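Local coordinates for protein negative regulator of ofd1 (Schizosaccharomyces pombe, PDB 3MSV) that inhibits Ofd1 directly, thereby probably stabilising Sre1N, the N-terminal transcription factor domain of Sre1, in hypoxia, acts as a nuclear import adaptor and is needed for correct translation termination, at residues 174-179 with 206-211; 233-238 with 263-268; 317-322 with 347-352. All coordinates share one frame; numbering follows the deposited sequence. Where two conformers were deposited one is given.

Followed from the N terminus, the three contacts come in series; none nests within or crosses another. Interaction 1 brings together segments of helices 166-189 and 198-217 with 26 residues of chain between them. After residues 218-234 comes helix 235-244, the next in the chain; interaction 2 opens at Arg233 and, across 24 intervening residues, reaches helix 251-267. The centres of these two contacts are about 12 Å apart, and they touch where Pro234 packs on Arg174 and Glu178. Interaction 3 pairs segments of helices 308-332 and 338-352, again with 24 residues between them; its centre lies about 23 Å from that of interaction 2. Helix 276-302 links these two, meeting Trp265 of one and Trp318 of the other.

Interaction 1: residues 174-179 with 206-211; sequences RAYLEK and IEKAIQ
The hydroxyl of Tyr176 is hydrogen-bonded to Gln156 OE1 on helix 144-158, so the far end of a ring that packs against Lys208 is itself tied to a third helix. Across the pair of segments no hydrogen bond forms, and the contact rests on carbon. Lys208 CB stands over the centre of one face of the Tyr176 ring, 3.6 Å from its centroid and 14° off the normal, a well-centred CH-pi contact. Further out the lysine chain stays by the ring, with Lys208 CD 3.9 Å from Tyr176 CE2, and bends at chi3 and chi4, so that its end leads away. The tyrosine has CG anti to its own carbonyl carbon (chi1 -74°), which turns the ring toward Lys208. Tyr176 CB itself points toward the other helix, 4.0 Å from Ala209 CB. Beside it Leu177 extends its branch, and both CG and CD2 lie 3.7 Å from Ala209 CB; Leu177 CD2 also approaches Ile206 CD1 at 4.3 Å. Leu177 also touches Leu235 and Leu238 of helix 235-244. Ala209, facing Tyr176 with CA atoms 5.5 Å apart, is small enough to be consistent with the short axis separation of 8.4 Å. A crossing angle of -159° makes the two segments a nearly antiparallel helix pair, the building element of helical-repeat folds such as the HEAT and TPR solenoids.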
loop_
_atom_site.group_PDB
_atom_site.type_symbol
_atom_site.label_atom_id
_atom_site.label_comp_id
_atom_site.label_asym_id
_atom_site.label_seq_id
_atom_site.Cartn_x
_atom_site.Cartn_y
_atom_site.Cartn_z
ATOM N N ARG A 174 -5.154 8.181 -0.230
ATOM C CA ARG A 174 -5.451 7.336 -1.383
ATOM C C ARG A 174 -5.452 8.138 -2.679
ATOM O O ARG A 174 -4.908 7.700 -3.689
ATOM C CB ARG A 174 -6.804 6.631 -1.184
ATOM C CG ARG A 174 -6.777 5.598 -0.050
ATOM C CD ARG A 174 -8.173 5.087 0.346
ATOM N NE ARG A 174 -9.093 4.996 -0.776
ATOM C CZ ARG A 174 -9.096 4.001 -1.649
ATOM N NH1 ARG A 174 -8.228 3.015 -1.536
ATOM N NH2 ARG A 174 -9.963 3.984 -2.629
ATOM N N ALA A 175 -6.054 9.323 -2.650
ATOM C CA ALA A 175 -6.126 10.166 -3.837
ATOM C C ALA A 175 -4.757 10.739 -4.183
ATOM O O ALA A 175 -4.406 10.819 -5.362
ATOM C CB ALA A 175 -7.121 11.290 -3.627
ATOM N N TYR A 176 -3.976 11.147 -3.174
ATOM C CA TYR A 176 -2.640 11.654 -3.471
ATOM C C TYR A 176 -1.813 10.547 -4.113
ATOM O O TYR A 176 -1.026 10.784 -5.022
ATOM C CB TYR A 176 -1.944 12.203 -2.222
ATOM C CG TYR A 176 -2.485 13.556 -1.737
ATOM C CD1 TYR A 176 -2.748 13.770 -0.397
ATOM C CD2 TYR A 176 -2.729 14.614 -2.626
ATOM C CE1 TYR A 176 -3.228 14.974 0.056
ATOM C CE2 TYR A 176 -3.202 15.865 -2.162
ATOM C CZ TYR A 176 -3.458 16.019 -0.821
ATOM O OH TYR A 176 -3.940 17.202 -0.307
ATOM N N LEU A 177 -2.013 9.316 -3.667
ATOM C CA LEU A 177 -1.196 8.230 -4.179
ATOM C C LEU A 177 -1.587 7.848 -5.601
ATOM O O LEU A 177 -0.705 7.546 -6.417
ATOM C CB LEU A 177 -1.187 7.032 -3.231
ATOM C CG LEU A 177 -0.361 7.291 -1.961
ATOM C CD1 LEU A 177 -0.540 6.140 -0.987
ATOM C CD2 LEU A 177 1.135 7.519 -2.269
ATOM N N GLU A 178 -2.883 7.884 -5.921
ATOM C CA GLU A 178 -3.286 7.639 -7.314
ATOM C C GLU A 178 -2.774 8.751 -8.228
ATOM O O GLU A 178 -2.455 8.525 -9.400
ATOM C CB GLU A 178 -4.805 7.510 -7.460
ATOM C CG GLU A 178 -5.415 6.337 -6.732
ATOM C CD GLU A 178 -4.942 4.975 -7.238
ATOM O OE1 GLU A 178 -4.479 4.850 -8.410
ATOM O OE2 GLU A 178 -5.039 4.010 -6.443
ATOM N N LYS A 179 -2.708 9.964 -7.711
ATOM C CA LYS A 179 -2.153 11.057 -8.501
ATOM C C LYS A 179 -0.676 10.748 -8.842
ATOM O O LYS A 179 -0.243 10.941 -9.980
ATOM C CB LYS A 179 -2.287 12.378 -7.751
ATOM C CG LYS A 179 -1.745 13.573 -8.478
ATOM C CD LYS A 179 -2.606 14.006 -9.680
ATOM C CE LYS A 179 -2.096 15.355 -10.265
ATOM N NZ LYS A 179 -2.794 15.735 -11.557
ATOM N N ILE A 206 3.751 12.643 -2.890
ATOM C CA ILE A 206 4.278 11.662 -1.946
ATOM C C ILE A 206 4.314 12.248 -0.550
ATOM O O ILE A 206 3.895 11.620 0.417
ATOM C CB ILE A 206 5.707 11.230 -2.312
ATOM C CG1 ILE A 206 5.683 10.431 -3.609
ATOM C CG2 ILE A 206 6.300 10.427 -1.173
ATOM C CD1 ILE A 206 4.944 9.103 -3.508
ATOM N N GLU A 207 4.801 13.475 -0.447
ATOM C CA GLU A 207 4.850 14.164 0.839
ATOM C C GLU A 207 3.446 14.400 1.430
ATOM O O GLU A 207 3.242 14.296 2.643
ATOM C CB GLU A 207 5.614 15.488 0.695
ATOM C CG GLU A 207 5.779 16.269 2.005
ATOM C CD GLU A 207 6.562 17.580 1.838
ATOM O OE1 GLU A 207 6.718 18.049 0.694
ATOM O OE2 GLU A 207 7.036 18.143 2.852
ATOM N N LYS A 208 2.483 14.745 0.588
ATOM C CA LYS A 208 1.142 14.982 1.084
ATOM C C LYS A 208 0.513 13.653 1.530
ATOM O O LYS A 208 -0.173 13.595 2.537
ATOM C CB LYS A 208 0.270 15.691 0.023
ATOM C CG LYS A 208 0.464 17.238 -0.055
ATOM C CD LYS A 208 0.189 17.679 -1.482
ATOM C CE LYS A 208 -0.428 19.065 -1.600
ATOM N NZ LYS A 208 0.170 20.031 -0.648
ATOM N N ALA A 209 0.748 12.588 0.781
ATOM C CA ALA A 209 0.219 11.306 1.163
ATOM C C ALA A 209 0.765 10.911 2.519
ATOM O O ALA A 209 0.014 10.464 3.376
ATOM C CB ALA A 209 0.559 10.256 0.140
ATOM N N ILE A 210 2.077 11.056 2.714
ATOM C CA ILE A 210 2.672 10.645 3.981
ATOM C C ILE A 210 2.170 11.538 5.096
ATOM O O ILE A 210 2.036 11.098 6.221
ATOM C CB ILE A 210 4.202 10.716 3.963
ATOM C CG1 ILE A 210 4.766 9.727 2.958
ATOM C CG2 ILE A 210 4.774 10.441 5.358
ATOM C CD1 ILE A 210 6.205 10.105 2.530
ATOM N N GLN A 211 1.883 12.796 4.788
ATOM C CA GLN A 211 1.391 13.719 5.812
ATOM C C GLN A 211 0.093 13.174 6.450
ATOM O O GLN A 211 -0.148 13.362 7.641
ATOM C CB GLN A 211 1.170 15.118 5.225
ATOM C CG GLN A 211 0.306 16.019 6.116
ATOM C CD GLN A 211 0.073 17.417 5.522
ATOM O OE1 GLN A 211 0.486 17.712 4.400
ATOM N NE2 GLN A 211 -0.589 18.268 6.275
#

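Interaction 2: residues 233-238 with 263-268; sequences RPLYIL and ALWLKS
Leu235 lies over one face of the Trp265 indole: its CD2 sits 4.1 Å from the centroid of the five-membered ring and 22° off the normal, shifted toward the rim, in a CH-pi contact. Leu235 CB adds a second touch, 3.8 Å from Trp265 NE1. The Tyr236 ring meets the six-membered part obliquely, neither stacked nor edge-to-face, with planes at 56° and Tyr236 CE1 3.8 Å from Trp265 CZ2. Backbone is involved too, for Arg233 N approaches Trp265 CH2 at 3.9 Å. The indole is thus met by Arg233, Leu235 and Tyr236, all within four residues of one segment, while Ala285 and Val286 of helix 276-302 and Leu232 of the preceding loop pack on it from elsewhere in the chain. Trp265 CG is anti to the carbonyl carbon (chi1 -79°), and this brings the ring to the other segment although its CB does not point there. Replacing the indole of Trp265 by an alanine methyl is likely to leave Leu235 and Tyr236 without their shared aromatic partner and open a gap beside Ala285 and Val286. The residue before it, Leu264, meets Leu235 CD2 with its CB at 4.0 Å. Three residues on from the tryptophan, Ser268 OG donates to Trp265 O over 2.7 Å. With no hydrogen bond between the segments, the contact is an aromatic and leucine helix-helix interface in the interior of an all-helical repeat fold.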
loop_
_atom_site.group_PDB
_atom_site.type_symbol
_atom_site.label_atom_id
_atom_site.label_comp_id
_atom_site.label_asym_id
_atom_site.label_seq_id
_atom_site.Cartn_x
_atom_site.Cartn_y
_atom_site.Cartn_z
ATOM N N ARG A 233 -4.750 -0.517 -0.960
ATOM C CA ARG A 233 -4.070 -0.885 -2.197
ATOM C C ARG A 233 -3.153 0.228 -2.728
ATOM O O ARG A 233 -2.075 -0.039 -3.229
ATOM C CB ARG A 233 -5.098 -1.279 -3.265
ATOM C CG ARG A 233 -4.510 -1.935 -4.507
ATOM C CD ARG A 233 -5.427 -3.054 -5.014
ATOM N NE ARG A 233 -6.843 -2.690 -4.936
ATOM C CZ ARG A 233 -7.542 -2.197 -5.953
ATOM N NH1 ARG A 233 -6.953 -2.019 -7.123
ATOM N NH2 ARG A 233 -8.825 -1.879 -5.797
ATOM N N PRO A 234 -3.596 1.496 -2.630
ATOM C CA PRO A 234 -2.719 2.563 -3.137
ATOM C C PRO A 234 -1.369 2.598 -2.403
ATOM O O PRO A 234 -0.398 3.147 -2.916
ATOM C CB PRO A 234 -3.522 3.837 -2.869
ATOM C CG PRO A 234 -4.961 3.387 -2.891
ATOM C CD PRO A 234 -4.928 2.009 -2.251
ATOM N N LEU A 235 -1.302 1.999 -1.219
ATOM C CA LEU A 235 -0.019 1.916 -0.508
ATOM C C LEU A 235 1.060 1.212 -1.346
ATOM O O LEU A 235 2.251 1.421 -1.115
ATOM C CB LEU A 235 -0.182 1.216 0.834
ATOM C CG LEU A 235 -0.126 2.076 2.093
ATOM C CD1 LEU A 235 -0.606 3.516 1.904
ATOM C CD2 LEU A 235 -0.833 1.376 3.233
ATOM N N TYR A 236 0.655 0.399 -2.319
ATOM C CA TYR A 236 1.631 -0.240 -3.217
ATOM C C TYR A 236 2.369 0.777 -4.085
ATOM O O TYR A 236 3.532 0.567 -4.425
ATOM C CB TYR A 236 0.985 -1.317 -4.108
ATOM C CG TYR A 236 0.795 -2.651 -3.407
ATOM C CD1 TYR A 236 -0.475 -3.085 -3.006
ATOM C CD2 TYR A 236 1.896 -3.487 -3.138
ATOM C CE1 TYR A 236 -0.652 -4.316 -2.348
ATOM C CE2 TYR A 236 1.735 -4.730 -2.484
ATOM C CZ TYR A 236 0.456 -5.136 -2.088
ATOM O OH TYR A 236 0.296 -6.363 -1.438
ATOM N N ILE A 237 1.683 1.857 -4.464
ATOM C CA ILE A 237 2.276 2.942 -5.240
ATOM C C ILE A 237 3.389 3.593 -4.426
ATOM O O ILE A 237 4.477 3.858 -4.925
ATOM C CB ILE A 237 1.210 4.015 -5.589
ATOM C CG1 ILE A 237 0.093 3.384 -6.441
ATOM C CG2 ILE A 237 1.844 5.203 -6.304
ATOM C CD1 ILE A 237 -1.220 4.103 -6.380
ATOM N N LEU A 238 3.111 3.845 -3.153
ATOM C CA LEU A 238 4.109 4.439 -2.283
ATOM C C LEU A 238 5.306 3.510 -2.096
ATOM O O LEU A 238 6.446 3.967 -2.076
ATOM C CB LEU A 238 3.494 4.767 -0.935
ATOM C CG LEU A 238 4.380 5.431 0.123
ATOM C CD1 LEU A 238 5.051 6.741 -0.397
ATOM C CD2 LEU A 238 3.539 5.676 1.372
ATOM N N ALA A 263 2.576 -0.598 9.360
ATOM C CA ALA A 263 1.670 -0.383 10.471
ATOM C C ALA A 263 0.212 -0.285 9.999
ATOM O O ALA A 263 -0.692 -0.805 10.646
ATOM C CB ALA A 263 2.089 0.838 11.254
ATOM N N LEU A 264 -0.009 0.354 8.855
ATOM C CA LEU A 264 -1.351 0.480 8.310
ATOM C C LEU A 264 -1.907 -0.855 7.810
ATOM O O LEU A 264 -3.056 -1.215 8.113
ATOM C CB LEU A 264 -1.394 1.533 7.201
ATOM C CG LEU A 264 -1.299 2.963 7.756
ATOM C CD1 LEU A 264 -1.358 3.995 6.638
ATOM C CD2 LEU A 264 -2.409 3.216 8.764
ATOM N N TRP A 265 -1.111 -1.580 7.032
ATOM C CA TRP A 265 -1.558 -2.873 6.571
ATOM C C TRP A 265 -1.996 -3.737 7.754
ATOM O O TRP A 265 -3.060 -4.345 7.721
ATOM C CB TRP A 265 -0.474 -3.585 5.775
ATOM C CG TRP A 265 -0.337 -3.098 4.352
ATOM C CD1 TRP A 265 0.723 -2.424 3.800
ATOM C CD2 TRP A 265 -1.305 -3.259 3.300
ATOM N NE1 TRP A 265 0.474 -2.171 2.456
ATOM C CE2 TRP A 265 -0.767 -2.671 2.135
ATOM C CE3 TRP A 265 -2.564 -3.853 3.232
ATOM C CZ2 TRP A 265 -1.449 -2.661 0.923
ATOM C CZ3 TRP A 265 -3.245 -3.839 2.023
ATOM C CH2 TRP A 265 -2.685 -3.249 0.886
ATOM N N LEU A 266 -1.164 -3.782 8.791
ATOM C CA LEU A 266 -1.438 -4.604 9.959
ATOM C C LEU A 266 -2.715 -4.138 10.640
ATOM O O LEU A 266 -3.611 -4.936 10.943
ATOM C CB LEU A 266 -0.254 -4.538 10.919
ATOM C CG LEU A 266 0.789 -5.663 11.040
ATOM C CD1 LEU A 266 1.084 -6.387 9.747
ATOM C CD2 LEU A 266 2.082 -5.133 11.700
ATOM N N LYS A 267 -2.821 -2.834 10.869
ATOM C CA LYS A 267 -4.016 -2.299 11.497
ATOM C C LYS A 267 -5.306 -2.625 10.755
ATOM O O LYS A 267 -6.341 -2.847 11.385
ATOM C CB LYS A 267 -3.909 -0.788 11.692
ATOM C CG LYS A 267 -5.160 -0.208 12.329
ATOM C CD LYS A 267 -4.817 0.746 13.421
ATOM C CE LYS A 267 -4.078 1.936 12.910
ATOM N NZ LYS A 267 -4.107 2.961 13.959
ATOM N N SER A 268 -5.272 -2.648 9.426
ATOM C CA SER A 268 -6.500 -2.912 8.682
ATOM C C SER A 268 -7.088 -4.289 9.022
ATOM O O SER A 268 -8.221 -4.608 8.638
ATOM C CB SER A 268 -6.276 -2.788 7.174
ATOM O OG SER A 268 -5.500 -3.860 6.661
#

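Interaction 3: residues 317-322 with 347-352; sequences SWLNNS and MDLAQI
Leu319 is the first residue of 317-322 to reach across, and it meets three residues of the partner helix. Its CB lies 3.7 Å from Leu349 CD2, where the two leucines lie alongside each other, pointing opposite ways. Further along the side chain, Leu319 CD2 approaches Asp348 CB at 4.0 Å and comes tip to tip with Ile352 CD1 at 3.9 Å. In Ile352 an extended chi2 of -175° carries CD1 out to that meeting. Ala294 of helix 276-302 also touches Leu319. Asn320, next in sequence, sets its amide across the Leu349 branch: Asn320 OD1 is 3.9 Å from Leu349 CD1, and Asn320 ND2 is close to Leu349 CD2. This is a van der Waals touch, and the residue also meets a crystal neighbour, which may influence its pose. Ser322 does not reach across: its OG donates to Trp318 O over 2.7 Å, while its backbone N reaches the same oxygen from the opposite face of the carbonyl plane at 2.8 Å. Two bonds thus grip Trp318 O, and the Trp318 ring stacks on Phe293 of helix 276-302. The axes are 10.1 Å apart and cross at -159°, nearly antiparallel. Leucine-based packing here joins neighbouring helices 308-332 and 338-352 into an antiparallel hairpin of the C-terminal family region, consistent with its assignment to the TPR clan.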
loop_
_atom_site.group_PDB
_atom_site.type_symbol
_atom_site.label_atom_id
_atom_site.label_comp_id
_atom_site.label_asym_id
_atom_site.label_seq_id
_atom_site.Cartn_x
_atom_site.Cartn_y
_atom_site.Cartn_z
ATOM N N SER A 317 17.825 -9.676 8.545
ATOM C CA SER A 317 16.770 -9.343 9.473
ATOM C C SER A 317 15.418 -9.199 8.754
ATOM O O SER A 317 14.408 -9.708 9.212
ATOM C CB SER A 317 17.124 -8.033 10.164
ATOM O OG SER A 317 16.274 -7.846 11.262
ATOM N N TRP A 318 15.422 -8.514 7.618
ATOM C CA TRP A 318 14.217 -8.348 6.825
ATOM C C TRP A 318 13.780 -9.640 6.140
ATOM O O TRP A 318 12.582 -9.934 6.044
ATOM C CB TRP A 318 14.433 -7.258 5.785
ATOM C CG TRP A 318 14.433 -5.911 6.410
ATOM C CD1 TRP A 318 15.490 -5.059 6.506
ATOM C CD2 TRP A 318 13.333 -5.266 7.060
ATOM N NE1 TRP A 318 15.119 -3.918 7.159
ATOM C CE2 TRP A 318 13.801 -4.018 7.520
ATOM C CE3 TRP A 318 12.001 -5.622 7.299
ATOM C CZ2 TRP A 318 12.982 -3.109 8.203
ATOM C CZ3 TRP A 318 11.183 -4.721 7.982
ATOM C CH2 TRP A 318 11.680 -3.476 8.425
ATOM N N LEU A 319 14.760 -10.381 5.631
ATOM C CA LEU A 319 14.532 -11.711 5.082
ATOM C C LEU A 319 13.861 -12.610 6.112
ATOM O O LEU A 319 12.959 -13.373 5.771
ATOM C CB LEU A 319 15.860 -12.316 4.655
ATOM C CG LEU A 319 16.262 -12.367 3.170
ATOM C CD1 LEU A 319 15.297 -11.665 2.209
ATOM C CD2 LEU A 319 17.689 -11.901 2.956
ATOM N N ASN A 320 14.303 -12.533 7.372
ATOM C CA ASN A 320 13.688 -13.329 8.440
ATOM C C ASN A 320 12.313 -12.817 8.873
ATOM O O ASN A 320 11.430 -13.609 9.214
ATOM C CB ASN A 320 14.615 -13.476 9.653
ATOM C CG ASN A 320 15.607 -14.629 9.485
ATOM O OD1 ASN A 320 15.228 -15.745 9.130
ATOM N ND2 ASN A 320 16.876 -14.343 9.694
ATOM N N ASN A 321 12.140 -11.498 8.886
ATOM C CA ASN A 321 10.796 -10.942 8.998
ATOM C C ASN A 321 9.902 -11.500 7.879
ATOM O O ASN A 321 8.733 -11.824 8.101
ATOM C CB ASN A 321 10.841 -9.417 8.948
ATOM C CG ASN A 321 11.475 -8.817 10.191
ATOM O OD1 ASN A 321 12.147 -7.791 10.126
ATOM N ND2 ASN A 321 11.252 -9.450 11.336
ATOM N N SER A 322 10.465 -11.642 6.685
ATOM C CA SER A 322 9.738 -12.262 5.583
ATOM C C SER A 322 9.298 -13.705 5.861
ATOM O O SER A 322 8.142 -14.086 5.574
ATOM C CB SER A 322 10.565 -12.202 4.310
ATOM O OG SER A 322 10.949 -10.851 4.074
ATOM N N MET A 347 16.832 -18.993 -0.199
ATOM C CA MET A 347 17.969 -18.894 -1.118
ATOM C C MET A 347 18.659 -17.545 -0.958
ATOM O O MET A 347 19.892 -17.468 -0.990
ATOM C CB MET A 347 17.506 -19.081 -2.560
ATOM C CG MET A 347 17.096 -20.507 -2.877
ATOM S SD MET A 347 16.593 -20.701 -4.608
ATOM C CE MET A 347 16.107 -22.416 -4.642
ATOM N N ASP A 348 17.882 -16.477 -0.766
ATOM C CA ASP A 348 18.507 -15.168 -0.535
ATOM C C ASP A 348 19.301 -15.178 0.757
ATOM O O ASP A 348 20.387 -14.602 0.822
ATOM C CB ASP A 348 17.484 -14.033 -0.461
ATOM C CG ASP A 348 16.932 -13.652 -1.817
ATOM O OD1 ASP A 348 17.571 -13.966 -2.841
ATOM O OD2 ASP A 348 15.845 -13.039 -1.842
ATOM N N LEU A 349 18.736 -15.783 1.801
ATOM C CA LEU A 349 19.468 -15.937 3.060
ATOM C C LEU A 349 20.751 -16.738 2.804
ATOM O O LEU A 349 21.830 -16.331 3.213
ATOM C CB LEU A 349 18.597 -16.607 4.118
ATOM C CG LEU A 349 17.593 -15.700 4.863
ATOM C CD1 LEU A 349 16.489 -16.526 5.527
ATOM C CD2 LEU A 349 18.312 -14.779 5.901
ATOM N N ALA A 350 20.622 -17.855 2.096
ATOM C CA ALA A 350 21.772 -18.700 1.758
ATOM C C ALA A 350 22.828 -17.883 1.040
ATOM O O ALA A 350 24.018 -18.024 1.284
ATOM C CB ALA A 350 21.336 -19.867 0.892
ATOM N N GLN A 351 22.374 -16.991 0.171
ATOM C CA GLN A 351 23.284 -16.211 -0.653
ATOM C C GLN A 351 24.143 -15.213 0.117
ATOM O O GLN A 351 25.273 -14.918 -0.292
ATOM C CB GLN A 351 22.514 -15.474 -1.743
ATOM C CG GLN A 351 23.428 -14.699 -2.660
ATOM C CD GLN A 351 22.668 -13.763 -3.568
ATOM O OE1 GLN A 351 21.738 -14.175 -4.257
ATOM N NE2 GLN A 351 23.060 -12.490 -3.575
ATOM N N ILE A 352 23.631 -14.671 1.214
ATOM C CA ILE A 352 24.357 -13.596 1.865
ATOM C C ILE A 352 24.949 -13.944 3.216
ATOM O O ILE A 352 25.850 -13.261 3.675
ATOM C CB ILE A 352 23.502 -12.293 2.003
ATOM C CG1 ILE A 352 22.431 -12.420 3.092
ATOM C CG2 ILE A 352 22.894 -11.886 0.667
ATOM C CD1 ILE A 352 21.503 -11.195 3.145
#